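Local atomic coordinates of hyaluronidase (Thermobaculum terrenum, PDB entry 5DIY), a protein that probably acts as a family 84 glycoside hydrolase, an O-GlcNAc hydrolase that removes N-acetylglucosamine. Residues D25-E28 against F29-A32; L174-L177 against R178-Q182. All coordinates share one frame; numbering follows the deposited sequence.

Contact 1. Residues D25-E28 against F29-A32; sequences DMFE and FMQA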
ATOM      1  N   ASP C  25      16.843  -6.207 -10.089  1.00 32.61           N
ATOM      2  CA  ASP C  25      17.350  -5.335  -9.026  1.00 32.72           C
ATOM      3  C   ASP C  25      16.687  -5.636  -7.667  1.00 30.70           C
ATOM      4  O   ASP C  25      17.367  -5.722  -6.648  1.00 30.14           O
ATOM      5  CB  ASP C  25      17.122  -3.873  -9.423  1.00 34.66           C
ATOM      6  CG  ASP C  25      17.656  -2.897  -8.399  1.00 37.06           C
ATOM      7  OD1 ASP C  25      18.868  -2.593  -8.436  1.00 38.23           O
ATOM      8  OD2 ASP C  25      16.855  -2.430  -7.560  1.00 38.24           O
ATOM      9  N   MET C  26      15.366  -5.804  -7.655  1.00 30.00           N
ATOM     10  CA  MET C  26      14.657  -6.188  -6.429  1.00 28.69           C
ATOM     11  C   MET C  26      15.182  -7.504  -5.846  1.00 28.74           C
ATOM     12  O   MET C  26      15.273  -7.635  -4.627  1.00 26.81           O
ATOM     13  CB  MET C  26      13.141  -6.280  -6.663  1.00 29.32           C
ATOM     14  CG  MET C  26      12.304  -6.387  -5.389  1.00 29.59           C
ATOM     15  SD  MET C  26      12.500  -5.007  -4.232  1.00 29.55           S
ATOM     16  CE  MET C  26      11.714  -3.681  -5.134  1.00 29.30           C
ATOM     17  N   PHE C  27      15.547  -8.467  -6.700  1.00 29.17           N
ATOM     18  CA  PHE C  27      16.101  -9.738  -6.206  1.00 29.82           C
ATOM     19  C   PHE C  27      17.419  -9.537  -5.456  1.00 29.88           C
ATOM     20  O   PHE C  27      17.681 -10.238  -4.474  1.00 29.57           O
ATOM     21  CB  PHE C  27      16.285 -10.774  -7.328  1.00 31.08           C
ATOM     22  CG  PHE C  27      15.000 -11.225  -7.993  1.00 32.86           C
ATOM     23  CD1 PHE C  27      13.743 -11.046  -7.396  1.00 33.88           C
ATOM     24  CD2 PHE C  27      15.055 -11.871  -9.222  1.00 33.74           C
ATOM     25  CE1 PHE C  27      12.586 -11.479  -8.029  1.00 34.38           C
ATOM     26  CE2 PHE C  27      13.896 -12.306  -9.858  1.00 35.33           C
ATOM     27  CZ  PHE C  27      12.660 -12.109  -9.262  1.00 34.70           C
ATOM     28  N   GLU C  28      18.231  -8.580  -5.905  1.00 30.18           N
ATOM     29  CA  GLU C  28      19.465  -8.213  -5.192  1.00 31.90           C
ATOM     30  C   GLU C  28      19.156  -7.551  -3.847  1.00 30.91           C
ATOM     31  O   GLU C  28      19.769  -7.894  -2.838  1.00 31.61           O
ATOM     32  CB  GLU C  28      20.348  -7.301  -6.049  1.00 33.59           C
ATOM     33  CG  GLU C  28      20.936  -8.013  -7.263  1.00 35.61           C
ATOM     34  CD  GLU C  28      21.624  -7.089  -8.255  1.00 36.70           C
ATOM     35  OE1 GLU C  28      21.441  -5.850  -8.191  1.00 38.65           O
ATOM     36  OE2 GLU C  28      22.346  -7.618  -9.126  1.00 37.52           O
ATOM     37  N   PHE C  29      18.205  -6.615  -3.833  1.00 30.32           N
ATOM     38  CA  PHE C  29      17.707  -6.026  -2.581  1.00 30.16           C
ATOM     39  C   PHE C  29      17.159  -7.098  -1.624  1.00 29.62           C
ATOM     40  O   PHE C  29      17.436  -7.067  -0.418  1.00 28.16           O
ATOM     41  CB  PHE C  29      16.637  -4.961  -2.868  1.00 31.40           C
ATOM     42  CG  PHE C  29      15.927  -4.459  -1.635  1.00 31.96           C
ATOM     43  CD1 PHE C  29      16.455  -3.413  -0.886  1.00 31.93           C
ATOM     44  CD2 PHE C  29      14.723  -5.034  -1.225  1.00 32.32           C
ATOM     45  CE1 PHE C  29      15.801  -2.955   0.253  1.00 32.58           C
ATOM     46  CE2 PHE C  29      14.068  -4.581  -0.087  1.00 33.09           C
ATOM     47  CZ  PHE C  29      14.609  -3.538   0.653  1.00 32.83           C
ATOM     48  N   MET C  30      16.389  -8.041  -2.166  1.00 29.46           N
ATOM     49  CA  MET C  30      15.856  -9.156  -1.373  1.00 29.98           C
ATOM     50  C   MET C  30      16.965  -9.981  -0.707  1.00 30.63           C
ATOM     51  O   MET C  30      16.887 -10.272   0.489  1.00 29.89           O
ATOM     52  CB  MET C  30      14.959 -10.059  -2.234  1.00 29.94           C
ATOM     53  CG  MET C  30      13.592  -9.462  -2.518  1.00 29.50           C
ATOM     54  SD  MET C  30      12.656 -10.390  -3.741  1.00 29.68           S
ATOM     55  CE  MET C  30      12.059 -11.753  -2.741  1.00 29.65           C
ATOM     56  N   GLN C  31      18.003 -10.336  -1.467  1.00 31.67           N
ATOM     57  CA  GLN C  31      19.123 -11.102  -0.905  1.00 32.07           C
ATOM     58  C   GLN C  31      19.870 -10.314   0.172  1.00 31.99           C
ATOM     59  O   GLN C  31      20.238 -10.891   1.201  1.00 31.34           O
ATOM     60  CB  GLN C  31      20.110 -11.574  -1.977  1.00 32.69           C
ATOM     61  CG  GLN C  31      21.233 -12.442  -1.404  1.00 33.57           C
ATOM     62  CD  GLN C  31      22.139 -13.043  -2.462  1.00 34.40           C
ATOM     63  OE1 GLN C  31      22.392 -12.436  -3.504  1.00 34.99           O
ATOM     64  NE2 GLN C  31      22.655 -14.239  -2.185  1.00 34.48           N
ATOM     65  N   ALA C  32      20.090  -9.016  -0.059  1.00 30.73           N
ATOM     66  CA  ALA C  32      20.732  -8.144   0.951  1.00 30.99           C
ATOM     67  C   ALA C  32      20.012  -8.131   2.298  1.00 30.44           C
ATOM     68  O   ALA C  32      20.662  -8.003   3.342  1.00 29.17           O
ATOM     69  CB  ALA C  32      20.876  -6.718   0.428  1.00 31.46           C
TER

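Contact 2. Residues L174-L177 against R178-Q182; sequences LEYL and RILGQ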
ATOM      1  N   LEU C 174     -15.846 -18.358   8.365  1.00 39.74           N
ATOM      2  CA  LEU C 174     -16.803 -18.497   7.268  1.00 40.30           C
ATOM      3  C   LEU C 174     -16.854 -19.950   6.794  1.00 41.03           C
ATOM      4  O   LEU C 174     -15.830 -20.641   6.789  1.00 43.15           O
ATOM      5  CB  LEU C 174     -16.402 -17.576   6.112  1.00 41.08           C
ATOM      6  CG  LEU C 174     -17.427 -17.305   5.011  1.00 41.44           C
ATOM      7  CD1 LEU C 174     -18.534 -16.390   5.520  1.00 41.21           C
ATOM      8  CD2 LEU C 174     -16.739 -16.689   3.802  1.00 41.43           C
ATOM      9  N   GLU C 175     -18.046 -20.407   6.412  1.00 40.82           N
ATOM     10  CA  GLU C 175     -18.272 -21.797   5.997  1.00 40.62           C
ATOM     11  C   GLU C 175     -17.348 -22.219   4.852  1.00 38.35           C
ATOM     12  O   GLU C 175     -16.750 -23.298   4.894  1.00 37.65           O
ATOM     13  CB  GLU C 175     -19.740 -21.998   5.593  1.00 42.85           C
ATOM     14  CG  GLU C 175     -20.098 -23.411   5.150  1.00 45.72           C
ATOM     15  CD  GLU C 175     -21.579 -23.571   4.852  1.00 47.72           C
ATOM     16  OE1 GLU C 175     -22.371 -23.632   5.813  1.00 51.17           O
ATOM     17  OE2 GLU C 175     -21.950 -23.644   3.659  1.00 48.86           O
ATOM     18  N   TYR C 176     -17.256 -21.367   3.833  1.00 34.87           N
ATOM     19  CA  TYR C 176     -16.316 -21.538   2.726  1.00 33.25           C
ATOM     20  C   TYR C 176     -14.896 -21.914   3.216  1.00 33.12           C
ATOM     21  O   TYR C 176     -14.301 -22.871   2.722  1.00 33.35           O
ATOM     22  CB  TYR C 176     -16.300 -20.254   1.868  1.00 32.43           C
ATOM     23  CG  TYR C 176     -15.164 -20.160   0.877  1.00 31.02           C
ATOM     24  CD1 TYR C 176     -13.905 -19.711   1.283  1.00 30.40           C
ATOM     25  CD2 TYR C 176     -15.342 -20.492  -0.467  1.00 29.80           C
ATOM     26  CE1 TYR C 176     -12.856 -19.623   0.389  1.00 29.25           C
ATOM     27  CE2 TYR C 176     -14.292 -20.397  -1.372  1.00 29.43           C
ATOM     28  CZ  TYR C 176     -13.050 -19.964  -0.933  1.00 28.62           C
ATOM     29  OH  TYR C 176     -11.988 -19.868  -1.800  1.00 27.70           O
ATOM     30  N   LEU C 177     -14.373 -21.160   4.181  1.00 34.13           N
ATOM     31  CA  LEU C 177     -13.032 -21.405   4.739  1.00 35.62           C
ATOM     32  C   LEU C 177     -12.921 -22.743   5.480  1.00 36.99           C
ATOM     33  O   LEU C 177     -11.888 -23.418   5.399  1.00 36.60           O
ATOM     34  CB  LEU C 177     -12.632 -20.279   5.691  1.00 35.89           C
ATOM     35  CG  LEU C 177     -12.417 -18.908   5.048  1.00 36.54           C
ATOM     36  CD1 LEU C 177     -12.321 -17.830   6.117  1.00 36.86           C
ATOM     37  CD2 LEU C 177     -11.175 -18.919   4.161  1.00 36.03           C
ATOM     38  N   ARG C 178     -13.977 -23.106   6.209  1.00 38.15           N
ATOM     39  CA  ARG C 178     -14.041 -24.400   6.910  1.00 38.13           C
ATOM     40  C   ARG C 178     -14.092 -25.577   5.930  1.00 37.03           C
ATOM     41  O   ARG C 178     -13.436 -26.596   6.153  1.00 37.91           O
ATOM     42  CB  ARG C 178     -15.234 -24.439   7.873  1.00 39.27           C
ATOM     43  CG  ARG C 178     -14.956 -23.826   9.249  1.00 40.68           C
ATOM     44  CD  ARG C 178     -16.142 -23.038   9.808  1.00 43.16           C
ATOM     45  NE  ARG C 178     -17.429 -23.694   9.545  1.00 45.86           N
ATOM     46  CZ  ARG C 178     -18.623 -23.091   9.507  1.00 47.41           C
ATOM     47  NH1 ARG C 178     -18.764 -21.783   9.732  1.00 48.44           N
ATOM     48  NH2 ARG C 178     -19.703 -23.818   9.238  1.00 49.11           N
ATOM     49  N   ILE C 179     -14.848 -25.429   4.844  1.00 36.01           N
ATOM     50  CA  ILE C 179     -14.896 -26.442   3.785  1.00 35.06           C
ATOM     51  C   ILE C 179     -13.524 -26.577   3.129  1.00 35.02           C
ATOM     52  O   ILE C 179     -13.066 -27.685   2.859  1.00 35.60           O
ATOM     53  CB  ILE C 179     -15.955 -26.114   2.700  1.00 35.31           C
ATOM     54  CG1 ILE C 179     -17.374 -26.156   3.284  1.00 35.54           C
ATOM     55  CG2 ILE C 179     -15.860 -27.091   1.527  1.00 36.03           C
ATOM     56  CD1 ILE C 179     -18.385 -25.352   2.487  1.00 36.19           C
ATOM     57  N   LEU C 180     -12.876 -25.443   2.878  1.00 34.22           N
ATOM     58  CA  LEU C 180     -11.565 -25.431   2.226  1.00 33.70           C
ATOM     59  C   LEU C 180     -10.499 -26.111   3.101  1.00 32.48           C
ATOM     60  O   LEU C 180      -9.674 -26.872   2.597  1.00 31.89           O
ATOM     61  CB  LEU C 180     -11.147 -23.989   1.886  1.00 35.00           C
ATOM     62  CG  LEU C 180     -10.472 -23.702   0.550  1.00 35.36           C
ATOM     63  CD1 LEU C 180     -11.369 -24.051  -0.632  1.00 35.87           C
ATOM     64  CD2 LEU C 180     -10.085 -22.230   0.514  1.00 35.29           C
ATOM     65  N   GLY C 181     -10.521 -25.841   4.405  1.00 31.45           N
ATOM     66  CA  GLY C 181      -9.567 -26.459   5.328  1.00 32.39           C
ATOM     67  C   GLY C 181      -9.725 -27.967   5.425  1.00 33.00           C
ATOM     68  O   GLY C 181      -8.738 -28.691   5.560  1.00 33.39           O
ATOM     69  N   GLN C 182     -10.973 -28.429   5.346  1.00 34.01           N
ATOM     70  CA  GLN C 182     -11.306 -29.856   5.362  1.00 34.10           C
ATOM     71  C   GLN C 182     -10.894 -30.570   4.067  1.00 33.98           C
ATOM     72  O   GLN C 182     -10.326 -31.660   4.116  1.00 33.22           O
ATOM     73  CB  GLN C 182     -12.820 -30.022   5.612  1.00 35.37           C
ATOM     74  CG  GLN C 182     -13.327 -31.452   5.800  1.00 35.78           C
ATOM     75  CD  GLN C 182     -12.702 -32.162   6.992  1.00 36.19           C
ATOM     76  OE1 GLN C 182     -12.439 -31.555   8.028  1.00 36.48           O
ATOM     77  NE2 GLN C 182     -12.458 -33.458   6.844  1.00 37.07           N
TER

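Contact 1. Residues D25-E28 against F29-A32
With CG of M26 swung away from its backbone N (chi1 -168°) and the chain bent at chi2 and chi3, the M26 sulfur rests beside F29, whose CG is likewise anti to its N; M30, with CG beside its own N (chi1 -75°), sends its sulfur back along F27. Two Met-aromatic pairs, each spaced i to i+3, result. They differ in approach: M26 SD lies oblique to the F29 ring, 3.7 Å from F29 CD2, whereas M30 SD sits at the edge of the F27 ring, near its plane and 3.9 Å from F27 CD1. Beneath them run regular i to i+4 backbone bonds, of which M30 N to M26 O is the shortest at 2.7 Å. An alanine in place of M30 would remove the sulfur from the F27 edge and would probably leave a gap against I9, L35 and I76. Acidic groups tie the helix to its two neighbours, D25 by a salt bridge to K266 and E28 by one to K70. Such a helix, with M26 and M30 on strand 6-11, F27 against helix 58-73 and F29 against helix 262-277, typifies the outer layer of a TIM barrel.

Contact 2. Residues L174-L177 against R178-Q182
The guanidinium of R178 lies flat over the start of its own helix: one face covers E175, with E175 CA over the centre of the group, 3.8 Å from R178 CZ, and E175 N on the same face. Bends at chi2 and chi3 fold the arginine back toward the N terminus, where its NH1 is hydrogen-bonded to the carbonyl of N173. The E175 carboxylate plane stands 79° from the guanidinium, and E175 OE1 is 4.3 Å from R178 NH2, well out of the guanidinium plane; the opposite charges probably attract, but no N-H is aimed at the oxygen. Y176 presents its ring obliquely to L180, CE1 lying 3.8 Å from L180 CD2, while F167 meets the ring with the planes about 60° apart. The phenol OH of Y176 is held by hydrogen bonds with Q141 and T166 N, which should fix the ring between helix 137-153 and the loop after strand 160-164. The segments make up nearly the whole of a short barrel helix, in the beta-alpha-beta unit of strand 160-164, helix 175-183 and strand 189-192, with L174 at the N-cap position. Its backbone bonding starts there, R178 N reaching L174 O at 3.1 Å. In the next bond I179 N meets E175 O at 2.9 Å. I179 also runs its CD1 across the aliphatic part of E175, 3.7 Å from E175 CG, and together with L180 it rests on A138 of helix 137-153.

From the N terminus, the chain runs through strand 6-11 into helix 20-32, where contact 1 spans consecutive residues and encloses no loop. After strands 37-40, 77-82, 113-117 and 160-164 it enters helix 175-183, nearly all of which lies in contact 2, again without an intervening loop. The two are in series, neither nested nor crossing, and their centres are about 36 Å apart. Each belongs to a separate beta-alpha-beta unit of the same eight-stranded parallel barrel: residues 25-32 lie between the first and second strands, residues 174-182 between the fifth and sixth. Contact 1 meets strand 6-11 and helices 58-73 and 262-277; contact 2 meets helix 137-153 and the loop after strand 160-164.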